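Local structure of ylmH (Streptococcus pneumoniae, 2FPH) at residues 1-6 with 47-52; 8-13 with 41-46. The protein is a bacterial cell division protein that probably binds nucleic acid through a putative RNA-binding domain of the RRM clan. All blocks are in the same frame, centred on the assembly; numbering follows the deposited sequence.

Overall arrangement
Both contacts lie on helix 38-50 of the N-terminal part of the chain, their centres about 10 Å apart, and together they illustrate how packing changes from the edge of a domain to its interior. Contact 1 sets the irregular N-terminal segment against the last turn of that helix, with mostly exposed side chains and one less certain polar link. Contact 2, all of whose touching residues are buried, brings the beginning of helix 11-27 against the preceding turns through an aromatic ring, two leucines and an aspartate. F6 joins the two contacts: its CD1 lies 3.7 Å from L43 CD1, and its CZ 3.7 Å from I46 CG2.

Contact 1: 1-6 with 47-52; sequences GIYQHF and LAKTYG
Y3 and F6, on the irregular N-terminal arm that precedes helix 11-27, both send their side chains toward the last turn of helix 38-50, where K49 and L47 receive them. The two aromatic residues do different work. F6 makes the apolar part of the contact: its ring atom CZ stands 4.2 Å from L47 CD1, the methyl approaching the ring obliquely. L47 leaves its helix across the line to the arm and reaches F6 with the branch that carries this methyl. F6 also packs on L43, a turn before L47, on I46 just before it, and on L14 of helix 11-27, while L47 rests on L14 and M18, making this end of the contact an extension of the packing between the two helices.

Y3 makes the polar part of the contact. With CG beside its backbone N and anti to the carbonyl carbon (chi1 -66°), its ring is carried past I46 to the aliphatic chain of K49. The two side chains cross at about a right angle, and the lysine bends at chi3 (-130°), which brings its ammonium end back beside the phenol. K49 NZ is placed to donate a hydrogen bond of 2.9 Å to Y3 OH, but the hydroxyl is modelled too close to the lysine chain for that bond to be more than doubtful in detail.

Helix 38-50 finishes here: Y51 N still bonds L47 O at 3.1 Å, although Y51 itself has left helical geometry. The arrangement is that of an N-terminal arm laid against the end of a helix at the rim of a two-helix interface.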
loop_
_atom_site.group_PDB
_atom_site.type_symbol
_atom_site.label_atom_id
_atom_site.label_comp_id
_atom_site.label_asym_id
_atom_site.label_seq_id
_atom_site.Cartn_x
_atom_site.Cartn_y
_atom_site.Cartn_z
ATOM N N GLY A 1 7.957 0.005 -26.478
ATOM C CA GLY A 1 6.630 -0.566 -26.834
ATOM C C GLY A 1 5.579 0.503 -26.963
ATOM O O GLY A 1 5.868 1.702 -26.832
ATOM N N ILE A 2 4.355 0.070 -27.233
ATOM C CA ILE A 2 3.241 0.995 -27.407
ATOM C C ILE A 2 2.218 0.800 -26.291
ATOM O O ILE A 2 1.658 -0.296 -26.123
ATOM C CB ILE A 2 2.607 0.740 -28.794
ATOM C CG1 ILE A 2 3.711 0.739 -29.845
ATOM C CG2 ILE A 2 1.513 1.775 -29.085
ATOM C CD1 ILE A 2 3.379 0.127 -31.178
ATOM N N TYR A 3 1.936 1.878 -25.549
ATOM C CA TYR A 3 1.006 1.776 -24.431
ATOM C C TYR A 3 -0.143 2.714 -24.622
ATOM O O TYR A 3 -0.097 3.629 -25.470
ATOM C CB TYR A 3 1.689 2.026 -23.061
ATOM C CG TYR A 3 2.669 0.926 -22.787
ATOM C CD1 TYR A 3 2.229 -0.321 -22.373
ATOM C CD2 TYR A 3 4.012 1.091 -23.064
ATOM C CE1 TYR A 3 3.118 -1.368 -22.185
ATOM C CE2 TYR A 3 4.917 0.049 -22.868
ATOM C CZ TYR A 3 4.457 -1.176 -22.440
ATOM O OH TYR A 3 5.324 -2.231 -22.244
ATOM N N GLN A 4 -1.176 2.480 -23.831
ATOM C CA GLN A 4 -2.379 3.235 -23.932
ATOM C C GLN A 4 -2.094 4.696 -23.617
ATOM O O GLN A 4 -1.331 5.030 -22.705
ATOM C CB GLN A 4 -3.440 2.699 -22.951
ATOM C CG GLN A 4 -4.838 3.235 -23.213
ATOM C CD GLN A 4 -5.982 2.377 -22.621
ATOM O OE1 GLN A 4 -5.796 1.238 -22.191
ATOM N NE2 GLN A 4 -7.162 2.953 -22.604
ATOM N N HIS A 5 -2.706 5.558 -24.415
ATOM C CA HIS A 5 -2.668 7.011 -24.208
ATOM C C HIS A 5 -3.049 7.396 -22.785
ATOM O O HIS A 5 -4.046 6.868 -22.173
ATOM C CB HIS A 5 -3.641 7.680 -25.135
ATOM C CG HIS A 5 -3.280 7.556 -26.584
ATOM N ND1 HIS A 5 -4.237 7.563 -27.570
ATOM C CD2 HIS A 5 -2.089 7.514 -27.220
ATOM C CE1 HIS A 5 -3.648 7.441 -28.748
ATOM N NE2 HIS A 5 -2.346 7.415 -28.567
ATOM N N PHE A 6 -2.283 8.336 -22.236
ATOM C CA PHE A 6 -2.674 8.976 -20.997
ATOM C C PHE A 6 -3.819 9.942 -21.247
ATOM O O PHE A 6 -4.126 10.316 -22.406
ATOM C CB PHE A 6 -1.504 9.725 -20.401
ATOM C CG PHE A 6 -0.284 8.873 -20.151
ATOM C CD1 PHE A 6 -0.382 7.712 -19.396
ATOM C CD2 PHE A 6 0.927 9.266 -20.602
ATOM C CE1 PHE A 6 0.734 6.963 -19.156
ATOM C CE2 PHE A 6 2.056 8.507 -20.379
ATOM C CZ PHE A 6 1.940 7.342 -19.621
ATOM N N LEU A 47 5.528 4.573 -17.302
ATOM C CA LEU A 47 6.600 5.587 -17.125
ATOM C C LEU A 47 7.946 4.893 -16.906
ATOM O O LEU A 47 8.935 5.265 -17.501
ATOM C CB LEU A 47 6.254 6.519 -15.964
ATOM C CG LEU A 47 5.961 8.015 -16.074
ATOM C CD1 LEU A 47 5.341 8.456 -17.407
ATOM C CD2 LEU A 47 5.225 8.525 -14.877
ATOM N N ALA A 48 8.010 3.915 -16.010
ATOM C CA ALA A 48 9.237 3.189 -15.722
ATOM C C ALA A 48 9.849 2.570 -16.985
ATOM O O ALA A 48 11.021 2.780 -17.277
ATOM C CB ALA A 48 8.997 2.145 -14.683
ATOM N N LYS A 49 9.038 1.880 -17.782
ATOM C CA LYS A 49 9.480 1.297 -19.055
ATOM C C LYS A 49 10.066 2.369 -19.988
ATOM O O LYS A 49 11.138 2.193 -20.594
ATOM C CB LYS A 49 8.291 0.575 -19.704
ATOM C CG LYS A 49 8.239 -0.953 -19.369
ATOM C CD LYS A 49 6.985 -1.624 -19.958
ATOM C CE LYS A 49 6.219 -2.460 -18.933
ATOM N NZ LYS A 49 5.091 -3.311 -19.542
ATOM N N THR A 50 9.374 3.492 -20.063
ATOM C CA THR A 50 9.741 4.604 -20.922
ATOM C C THR A 50 11.164 5.093 -20.585
ATOM O O THR A 50 11.944 5.425 -21.483
ATOM C CB THR A 50 8.724 5.698 -20.771
ATOM O OG1 THR A 50 7.446 5.255 -21.290
ATOM C CG2 THR A 50 9.083 6.858 -21.635
ATOM N N TYR A 51 11.482 5.109 -19.293
ATOM C CA TYR A 51 12.748 5.674 -18.796
ATOM C C TYR A 51 14.039 4.801 -18.563
ATOM O O TYR A 51 14.906 5.194 -17.842
ATOM C CB TYR A 51 12.432 6.653 -17.615
ATOM C CG TYR A 51 11.673 7.848 -18.162
ATOM C CD1 TYR A 51 12.345 8.800 -18.907
ATOM C CD2 TYR A 51 10.265 7.939 -18.112
ATOM C CE1 TYR A 51 11.680 9.846 -19.511
ATOM C CE2 TYR A 51 9.567 9.047 -18.712
ATOM C CZ TYR A 51 10.320 9.988 -19.413
ATOM O OH TYR A 51 9.772 11.068 -20.056
ATOM N N GLY A 52 14.249 3.605 -19.103
ATOM C CA GLY A 52 13.663 2.365 -18.750
ATOM C C GLY A 52 14.375 1.950 -17.439
ATOM O O GLY A 52 15.568 1.499 -17.355
#

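Contact 2: 8-13 with 41-46; sequences IEDRPF and EKLLKI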
loop_
_atom_site.group_PDB
_atom_site.type_symbol
_atom_site.label_atom_id
_atom_site.label_comp_id
_atom_site.label_asym_id
_atom_site.label_seq_id
_atom_site.Cartn_x
_atom_site.Cartn_y
_atom_site.Cartn_z
ATOM N N ILE A 8 -5.982 13.524 -19.374
ATOM C CA ILE A 8 -5.786 14.716 -18.546
ATOM C C ILE A 8 -5.889 14.364 -17.047
ATOM O O ILE A 8 -5.101 14.901 -16.229
ATOM C CB ILE A 8 -6.828 15.817 -18.938
ATOM C CG1 ILE A 8 -6.546 16.317 -20.356
ATOM C CG2 ILE A 8 -6.805 16.977 -17.965
ATOM C CD1 ILE A 8 -7.829 16.834 -21.059
ATOM N N GLU A 9 -6.772 13.419 -16.727
ATOM C CA GLU A 9 -7.040 12.994 -15.358
ATOM C C GLU A 9 -5.730 12.406 -14.774
ATOM O O GLU A 9 -5.489 12.462 -13.581
ATOM C CB GLU A 9 -8.137 11.941 -15.252
ATOM C CG GLU A 9 -9.583 12.422 -15.272
ATOM C CD GLU A 9 -10.629 11.301 -15.107
ATOM O OE1 GLU A 9 -10.352 10.111 -14.717
ATOM O OE2 GLU A 9 -11.809 11.608 -15.364
ATOM N N ASP A 10 -4.913 11.829 -15.637
ATOM C CA ASP A 10 -3.683 11.137 -15.159
ATOM C C ASP A 10 -2.573 12.095 -14.760
ATOM O O ASP A 10 -1.606 11.675 -14.121
ATOM C CB ASP A 10 -3.115 10.222 -16.239
ATOM C CG ASP A 10 -4.040 9.104 -16.666
ATOM O OD1 ASP A 10 -4.831 8.564 -15.859
ATOM O OD2 ASP A 10 -3.943 8.642 -17.838
ATOM N N ARG A 11 -2.639 13.369 -15.149
ATOM C CA ARG A 11 -1.478 14.255 -15.055
ATOM C C ARG A 11 -0.957 14.459 -13.666
ATOM O O ARG A 11 0.249 14.338 -13.476
ATOM C CB ARG A 11 -1.625 15.588 -15.818
ATOM C CG ARG A 11 -2.079 15.387 -17.251
ATOM C CD ARG A 11 -2.698 16.652 -17.808
ATOM N NE ARG A 11 -1.647 17.646 -18.004
ATOM C CZ ARG A 11 -1.847 18.910 -18.340
ATOM N NH1 ARG A 11 -3.077 19.433 -18.383
ATOM N NH2 ARG A 11 -0.785 19.683 -18.556
ATOM N N PRO A 12 -1.792 14.697 -12.673
ATOM C CA PRO A 12 -1.275 14.835 -11.291
ATOM C C PRO A 12 -0.451 13.637 -10.807
ATOM O O PRO A 12 0.643 13.827 -10.245
ATOM C CB PRO A 12 -2.517 15.071 -10.485
ATOM C CG PRO A 12 -3.436 15.630 -11.425
ATOM C CD PRO A 12 -3.254 14.956 -12.737
ATOM N N PHE A 13 -0.945 12.423 -11.073
ATOM C CA PHE A 13 -0.211 11.221 -10.683
ATOM C C PHE A 13 1.057 11.112 -11.489
ATOM O O PHE A 13 2.127 10.703 -10.964
ATOM C CB PHE A 13 -1.041 9.961 -10.853
ATOM C CG PHE A 13 -0.311 8.758 -10.354
ATOM C CD1 PHE A 13 -0.107 8.612 -9.000
ATOM C CD2 PHE A 13 0.311 7.943 -11.213
ATOM C CE1 PHE A 13 0.714 7.606 -8.540
ATOM C CE2 PHE A 13 1.064 6.885 -10.753
ATOM C CZ PHE A 13 1.225 6.761 -9.388
ATOM N N GLU A 41 -0.792 2.082 -10.532
ATOM C CA GLU A 41 0.232 1.069 -10.821
ATOM C C GLU A 41 0.501 0.900 -12.302
ATOM O O GLU A 41 1.664 0.770 -12.709
ATOM C CB GLU A 41 -0.202 -0.273 -10.176
ATOM C CG GLU A 41 0.630 -1.538 -10.399
ATOM C CD GLU A 41 -0.098 -2.826 -9.958
ATOM O OE1 GLU A 41 -1.358 -2.838 -9.875
ATOM O OE2 GLU A 41 0.600 -3.861 -9.718
ATOM N N LYS A 42 -0.557 0.876 -13.126
ATOM C CA LYS A 42 -0.380 0.715 -14.551
ATOM C C LYS A 42 0.333 1.925 -15.158
ATOM O O LYS A 42 1.249 1.738 -15.930
ATOM C CB LYS A 42 -1.733 0.486 -15.241
ATOM C CG LYS A 42 -2.294 -0.868 -15.036
ATOM C CD LYS A 42 -3.479 -1.176 -16.001
ATOM C CE LYS A 42 -4.772 -0.515 -15.625
ATOM N NZ LYS A 42 -5.552 -1.288 -14.579
ATOM N N LEU A 43 0.009 3.132 -14.686
ATOM C CA LEU A 43 0.656 4.369 -15.165
ATOM C C LEU A 43 2.108 4.365 -14.837
ATOM O O LEU A 43 2.914 4.673 -15.694
ATOM C CB LEU A 43 0.034 5.554 -14.497
ATOM C CG LEU A 43 -0.997 6.451 -15.174
ATOM C CD1 LEU A 43 -1.735 5.881 -16.446
ATOM C CD2 LEU A 43 -1.808 7.236 -14.207
ATOM N N LEU A 44 2.453 3.956 -13.608
ATOM C CA LEU A 44 3.857 4.032 -13.192
ATOM C C LEU A 44 4.666 2.971 -13.976
ATOM O O LEU A 44 5.786 3.211 -14.379
ATOM C CB LEU A 44 3.935 3.854 -11.691
ATOM C CG LEU A 44 4.987 4.557 -10.847
ATOM C CD1 LEU A 44 5.326 3.743 -9.580
ATOM C CD2 LEU A 44 6.134 5.320 -11.491
ATOM N N LYS A 45 4.124 1.772 -14.167
ATOM C CA LYS A 45 4.767 0.758 -15.004
ATOM C C LYS A 45 5.101 1.262 -16.434
ATOM O O LYS A 45 6.193 1.025 -16.919
ATOM C CB LYS A 45 3.878 -0.487 -15.089
ATOM C CG LYS A 45 3.950 -1.336 -13.826
ATOM C CD LYS A 45 2.842 -2.336 -13.760
ATOM C CE LYS A 45 3.005 -3.376 -12.632
ATOM N NZ LYS A 45 4.384 -3.482 -12.110
ATOM N N ILE A 46 4.193 2.013 -17.020
ATOM C CA ILE A 46 4.427 2.647 -18.329
ATOM C C ILE A 46 5.595 3.687 -18.296
ATOM O O ILE A 46 6.578 3.601 -19.085
ATOM C CB ILE A 46 3.190 3.282 -18.892
ATOM C CG1 ILE A 46 2.102 2.226 -19.193
ATOM C CG2 ILE A 46 3.512 3.988 -20.173
ATOM C CD1 ILE A 46 0.716 2.895 -19.303
#
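F13 turns its CG anti to the backbone N (chi1 -176°), while D10, three residues before it, holds CG beside its own N and anti to the carbonyl carbon (chi1 -62°); these two settings bring the phenyl ring and the carboxylate together on L43 of helix 38-50. The leucine is directed toward them, crossing both side chains at a slant, and serves both. Its two methyls spread across the aspartate, CD1 lying 3.8 Å from D10 OD2 and CD2 3.7 Å from D10 OD1. The same CD2 touches the ring, 3.7 Å from F13 CD2, so a single methyl fills the angle between carboxylate and phenyl. Further along the ring, F13 CE2 lies 4.1 Å from L43 CB.

The next residue of the helix, L44, meets the ring at its edge, with its CB near the ring plane, 4.3 Å from F13 CE2, while its side chain also packs on V69 and L71 of strand 69-72 and on W20 of helix 11-27. F13 is therefore bordered by consecutive leucines, one oblique to the ring and one at its edge, and the packing continues from the helix pair to the sheet. D10 and L43 mark the nearest approach of the two backbones, with their CA atoms 8.0 Å apart.

What the aspartate gives L43 is surface alone; its polar bonds are made with neighbours of the segments. D10 OD1 is hydrogen-bonded to H39 NE2, at the start of helix 38-50, and D10 OD2 to the backbone N of S7. With both oxygens so engaged, a buried carboxylate can probably keep its charge while the leucine methyls pack on it by van der Waals contact, the apolar part of their surroundings here coming from the F13 ring.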